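Galectin (Xenopus laevis, PDB 3WUD) binds beta-galactosides such as lactose as a proto-type galectin, a dimeric lectin close to but distinct from galectin-1. Local coordinates at residues A5-N10 against L123-I128; F25-A30 against G127-A132. All coordinates share one frame; numbering follows the deposited sequence.

Contact 1: A5-N10 against L123-I128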
loop_
_atom_site.group_PDB
_atom_site.type_symbol
_atom_site.label_atom_id
_atom_site.label_comp_id
_atom_site.label_asym_id
_atom_site.label_seq_id
_atom_site.Cartn_x
_atom_site.Cartn_y
_atom_site.Cartn_z
ATOM N N ALA A 5 -6.465 9.021 11.931
ATOM C CA ALA A 5 -5.115 8.401 11.865
ATOM C C ALA A 5 -4.746 8.122 10.413
ATOM O O ALA A 5 -5.577 8.215 9.491
ATOM C CB ALA A 5 -5.047 7.117 12.690
ATOM N N GLY A 6 -3.483 7.793 10.212
ATOM C CA GLY A 6 -2.971 7.644 8.882
ATOM C C GLY A 6 -3.314 6.284 8.295
ATOM O O GLY A 6 -4.227 5.540 8.725
ATOM N N MET A 7 -2.577 5.962 7.274
ATOM C CA MET A 7 -2.880 4.797 6.553
ATOM C C MET A 7 -1.861 3.754 6.880
ATOM O O MET A 7 -0.705 4.102 7.186
ATOM C CB MET A 7 -2.952 5.137 5.121
ATOM C CG MET A 7 -1.706 5.291 4.374
ATOM S SD MET A 7 -1.945 4.048 3.132
ATOM C CE MET A 7 -0.635 2.899 3.600
ATOM N N VAL A 8 -2.288 2.488 6.826
ATOM C CA VAL A 8 -1.502 1.394 7.329
ATOM C C VAL A 8 -1.452 0.353 6.187
ATOM O O VAL A 8 -2.437 0.196 5.453
ATOM C CB VAL A 8 -2.202 0.732 8.530
ATOM C CG1 VAL A 8 -1.642 -0.686 8.769
ATOM C CG2 VAL A 8 -2.037 1.610 9.755
ATOM N N MET A 9 -0.309 -0.225 5.974
ATOM C CA MET A 9 -0.196 -1.436 5.104
ATOM C C MET A 9 0.401 -2.508 5.959
ATOM O O MET A 9 1.402 -2.279 6.689
ATOM C CB MET A 9 0.715 -1.165 3.914
ATOM C CG MET A 9 0.491 -2.085 2.731
ATOM S SD MET A 9 1.502 -1.709 1.245
ATOM C CE MET A 9 1.231 0.046 1.290
ATOM N N ASN A 10 -0.136 -3.720 5.823
ATOM C CA ASN A 10 0.346 -4.796 6.644
ATOM C C ASN A 10 0.413 -6.103 5.831
ATOM O O ASN A 10 -0.424 -6.330 4.952
ATOM C CB ASN A 10 -0.675 -4.943 7.815
ATOM C CG ASN A 10 -0.213 -5.917 8.928
ATOM O OD1 ASN A 10 -1.007 -6.765 9.418
ATOM N ND2 ASN A 10 0.997 -5.775 9.362
ATOM N N LEU A 123 3.870 -1.052 7.549
ATOM C CA LEU A 123 4.081 0.317 7.176
ATOM C C LEU A 123 2.921 1.168 7.688
ATOM O O LEU A 123 1.731 0.818 7.587
ATOM C CB LEU A 123 4.129 0.415 5.669
ATOM C CG LEU A 123 4.143 1.833 5.071
ATOM C CD1 LEU A 123 2.939 2.769 5.079
ATOM C CD2 LEU A 123 5.324 2.618 5.464
ATOM N N SER A 124 3.227 2.317 8.250
ATOM C CA SER A 124 2.122 3.282 8.454
ATOM C C SER A 124 2.621 4.693 8.168
ATOM O O SER A 124 3.786 4.975 8.161
ATOM C CB SER A 124 1.480 3.197 9.845
ATOM O OG SER A 124 2.403 3.556 10.872
ATOM N N MET A 125 1.710 5.584 7.901
ATOM C CA MET A 125 2.152 6.957 7.642
ATOM C C MET A 125 1.084 7.933 8.088
ATOM O O MET A 125 -0.120 7.602 8.155
ATOM C CB MET A 125 2.523 7.120 6.192
ATOM C CG MET A 125 1.347 6.930 5.265
ATOM S SD MET A 125 1.895 6.761 3.568
ATOM C CE MET A 125 1.342 8.246 2.765
ATOM N N ASP A 126 1.500 9.154 8.358
ATOM C CA ASP A 126 0.615 10.143 8.940
ATOM C C ASP A 126 1.125 11.523 8.456
ATOM O O ASP A 126 2.308 11.742 8.366
ATOM C CB ASP A 126 0.658 10.033 10.471
ATOM C CG ASP A 126 -0.376 10.912 11.189
ATOM O OD1 ASP A 126 -1.499 11.241 10.658
ATOM O OD2 ASP A 126 -0.057 11.259 12.339
ATOM N N GLY A 127 0.228 12.401 8.065
ATOM C CA GLY A 127 0.622 13.746 7.677
ATOM C C GLY A 127 1.064 13.913 6.225
ATOM O O GLY A 127 1.499 15.001 5.835
ATOM N N ILE A 128 0.977 12.828 5.454
ATOM C CA ILE A 128 1.407 12.809 4.074
ATOM C C ILE A 128 0.389 11.972 3.309
ATOM O O ILE A 128 0.031 10.917 3.770
ATOM C CB ILE A 128 2.900 12.307 3.911
ATOM C CG1 ILE A 128 3.311 12.313 2.440
ATOM C CG2 ILE A 128 3.149 10.934 4.540
ATOM C CD1 ILE A 128 4.761 11.956 2.229
#

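Contact 2: F25-A30 against G127-A132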
loop_
_atom_site.group_PDB
_atom_site.type_symbol
_atom_site.label_atom_id
_atom_site.label_comp_id
_atom_site.label_asym_id
_atom_site.label_seq_id
_atom_site.Cartn_x
_atom_site.Cartn_y
_atom_site.Cartn_z
ATOM N N PHE A 25 2.117 13.260 -1.051
ATOM C CA PHE A 25 1.961 14.705 -1.151
ATOM C C PHE A 25 1.909 15.305 0.250
ATOM O O PHE A 25 1.143 14.866 1.058
ATOM C CB PHE A 25 0.687 15.118 -1.940
ATOM C CG PHE A 25 0.595 16.621 -2.200
ATOM C CD1 PHE A 25 1.101 17.172 -3.369
ATOM C CD2 PHE A 25 0.005 17.445 -1.268
ATOM C CE1 PHE A 25 1.019 18.541 -3.599
ATOM C CE2 PHE A 25 -0.093 18.838 -1.487
ATOM C CZ PHE A 25 0.432 19.368 -2.633
ATOM N N ILE A 26 2.777 16.285 0.496
ATOM C CA ILE A 26 2.832 16.931 1.773
ATOM C C ILE A 26 1.881 18.140 1.709
ATOM O O ILE A 26 2.156 19.010 0.929
ATOM C CB ILE A 26 4.229 17.429 2.107
ATOM C CG1 ILE A 26 5.266 16.315 2.080
ATOM C CG2 ILE A 26 4.222 18.079 3.458
ATOM C CD1 ILE A 26 6.687 16.801 1.879
ATOM N N PRO A 27 0.819 18.160 2.526
ATOM C CA PRO A 27 -0.104 19.282 2.650
ATOM C C PRO A 27 0.618 20.620 2.880
ATOM O O PRO A 27 1.682 20.728 3.538
ATOM C CB PRO A 27 -0.967 18.922 3.868
ATOM C CG PRO A 27 -0.776 17.430 4.074
ATOM C CD PRO A 27 0.568 17.130 3.567
ATOM N N LYS A 28 0.001 21.676 2.357
ATOM C CA LYS A 28 0.666 22.981 2.338
ATOM C C LYS A 28 0.899 23.527 3.775
ATOM O O LYS A 28 1.824 24.355 4.021
ATOM C CB LYS A 28 -0.205 23.965 1.493
ATOM C CG LYS A 28 0.263 25.421 1.539
ATOM C CD LYS A 28 1.743 25.517 1.111
ATOM C CE LYS A 28 2.089 26.801 0.361
ATOM N NZ LYS A 28 3.332 26.552 -0.447
ATOM N N ASP A 29 0.077 23.091 4.701
ATOM C CA ASP A 29 0.183 23.557 6.088
ATOM C C ASP A 29 0.725 22.476 7.051
ATOM O O ASP A 29 0.496 22.562 8.259
ATOM C CB ASP A 29 -1.194 23.947 6.572
ATOM C CG ASP A 29 -2.153 22.786 6.575
ATOM O OD1 ASP A 29 -1.819 21.710 6.003
ATOM O OD2 ASP A 29 -3.253 22.964 7.136
ATOM N N ALA A 30 1.453 21.482 6.507
ATOM C CA ALA A 30 2.000 20.385 7.309
ATOM C C ALA A 30 3.036 20.916 8.298
ATOM O O ALA A 30 3.948 21.622 7.924
ATOM C CB ALA A 30 2.646 19.363 6.372
ATOM N N GLY A 127 0.228 12.401 8.065
ATOM C CA GLY A 127 0.622 13.746 7.677
ATOM C C GLY A 127 1.064 13.913 6.225
ATOM O O GLY A 127 1.499 15.001 5.835
ATOM N N ILE A 128 0.977 12.828 5.454
ATOM C CA ILE A 128 1.407 12.809 4.074
ATOM C C ILE A 128 0.389 11.972 3.309
ATOM O O ILE A 128 0.031 10.917 3.770
ATOM C CB ILE A 128 2.900 12.307 3.911
ATOM C CG1 ILE A 128 3.311 12.313 2.440
ATOM C CG2 ILE A 128 3.149 10.934 4.540
ATOM C CD1 ILE A 128 4.761 11.956 2.229
ATOM N N GLU A 129 -0.029 12.431 2.147
ATOM C CA GLU A 129 -1.056 11.749 1.377
ATOM C C GLU A 129 -0.405 10.745 0.441
ATOM O O GLU A 129 0.486 11.081 -0.299
ATOM C CB GLU A 129 -1.928 12.760 0.638
ATOM C CG GLU A 129 -2.581 13.725 1.618
ATOM C CD GLU A 129 -3.547 14.705 0.967
ATOM O OE1 GLU A 129 -4.378 14.235 0.131
ATOM O OE2 GLU A 129 -3.473 15.944 1.293
ATOM N N LEU A 130 -0.883 9.511 0.446
ATOM C CA LEU A 130 -0.262 8.513 -0.412
ATOM C C LEU A 130 -0.494 8.870 -1.864
ATOM O O LEU A 130 -1.623 9.195 -2.287
ATOM C CB LEU A 130 -0.862 7.128 -0.132
ATOM C CG LEU A 130 -0.445 5.973 -0.978
ATOM C CD1 LEU A 130 1.022 5.608 -0.840
ATOM C CD2 LEU A 130 -1.343 4.791 -0.569
ATOM N N LYS A 131 0.560 8.721 -2.649
ATOM C CA LYS A 131 0.439 8.755 -4.113
ATOM C C LYS A 131 0.797 7.351 -4.613
ATOM O O LYS A 131 0.024 6.796 -5.359
ATOM C CB LYS A 131 1.343 9.861 -4.717
ATOM C CG LYS A 131 1.558 9.844 -6.237
ATOM C CD LYS A 131 0.300 9.914 -7.063
ATOM C CE LYS A 131 0.575 9.421 -8.498
ATOM N NZ LYS A 131 1.547 8.249 -8.589
ATOM N N ALA A 132 1.930 6.778 -4.214
ATOM C CA ALA A 132 2.319 5.449 -4.683
ATOM C C ALA A 132 3.251 4.777 -3.667
ATOM O O ALA A 132 4.067 5.458 -2.993
ATOM C CB ALA A 132 3.025 5.525 -6.020
#

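Contact 1: A5-N10 against L123-I128
Met7 meets two residues of strand 123-126: near its base CG lies 3.6 Å from Met125 CG, and its terminal methyl CE reaches Leu123 CD1 at 3.9 Å. The first torsion sets this up by holding Met7 CG between the backbone N and the carbonyl carbon (chi1 79°); further bends at chi2 and chi3 bring the methyl round to Leu123. Met125 holds its own CG in the same kind of position, and the two methionine chains cross obliquely. Leu123, with the largest area buried here, has a second apolar neighbour in Met9, CB to CB. Met7, Met9, Leu123 and Met125 all point to one face of the sheet, into the core of the galectin beta-sandwich, where Leu130 of the opposing sheet receives both Met7 and Met125. Between the antiparallel backbones, Met9 and Leu123 form a hydrogen-bonded pair, with Met9 N 2.8 Å from Leu123 O and Leu123 N 2.9 Å from Met9 O. Met125 N approaches Met7 O nearly in line with the C=O bond (C=O...N 166°), but the return bond from Met7 N to Met125 O is weak, bent to 134° at the hydrogen. Beyond it, Gly6 CA comes 2.9 Å from Met125 O in a CA-H...O contact. On the other face Val8 CG2 rests on Ser124 CB, and Ser124 OG is hydrogen-bonded to Asn36 ND2. Strand 7-10, one of the two outermost in its sheet within the chain, pairs antiparallel through Val8, Met9 and Asn10 with a strand of the second subunit, where Met9 packs on Met9 of that subunit.

Contact 2: F25-A30 against G127-A132
Phe25 overlaps Glu129 near the backbone, CB to CB at 4.4 Å, as the two side chains leave the same face of an antiparallel, hydrogen-bonded pair. Its N gives a bond of 2.8 Å to Glu129 O, in the carbonyl plane and on a lone pair. The reverse bond, Glu129 N to Phe25 O, is practically straight at 179°, although the donor is tilted from the carbonyl plane. Glu129 CG, anti to its own carbonyl carbon (chi1 -58°), stays beside Phe25 O, and the extended chain beyond carries OE2 to 4.1 Å from Pro27 CG. That ring sits against the other backbone: Pro27 CD is 3.2 Å from Gly127 O. On the opposite face Ile128 CG1 comes 3.6 Å from Phe25 O, and its CD1 meets Ile26 CG1 at 4.4 Å; both isoleucines are buried, sharing Phe33 and Thr88 as neighbours. Pro27 to Ala30 form a type I beta turn, closed by the hydrogen bond from Ala30 N to Pro27 O. Farther along strand 129-135, Lys131 and Ala132 together stand opposite Lys23 in a classic beta bulge, on a strand that is outermost within this chain in the five-stranded sheet of the galectin sandwich.

How the contacts relate
The two contacts lie in the two facing sheets of the sandwich, their centres about 11 Å apart. Contact 1 joins strand 7-10 to strand 120-126 in the six-stranded sheet; contact 2 joins strand 19-26 to strand 129-135 in the five-stranded one. The first segments come early in the chain and in that order, and the second segments share Gly127 and Ile128, the short link by which the chain passes from one sheet to the other. Across the core the contacts touch: Met125 CE is 3.5 Å from Leu130 N. Strands 7-10 and 129-135 are both outermost within the chain, and each pairs with the second subunit, continuing both sheets through the dimer.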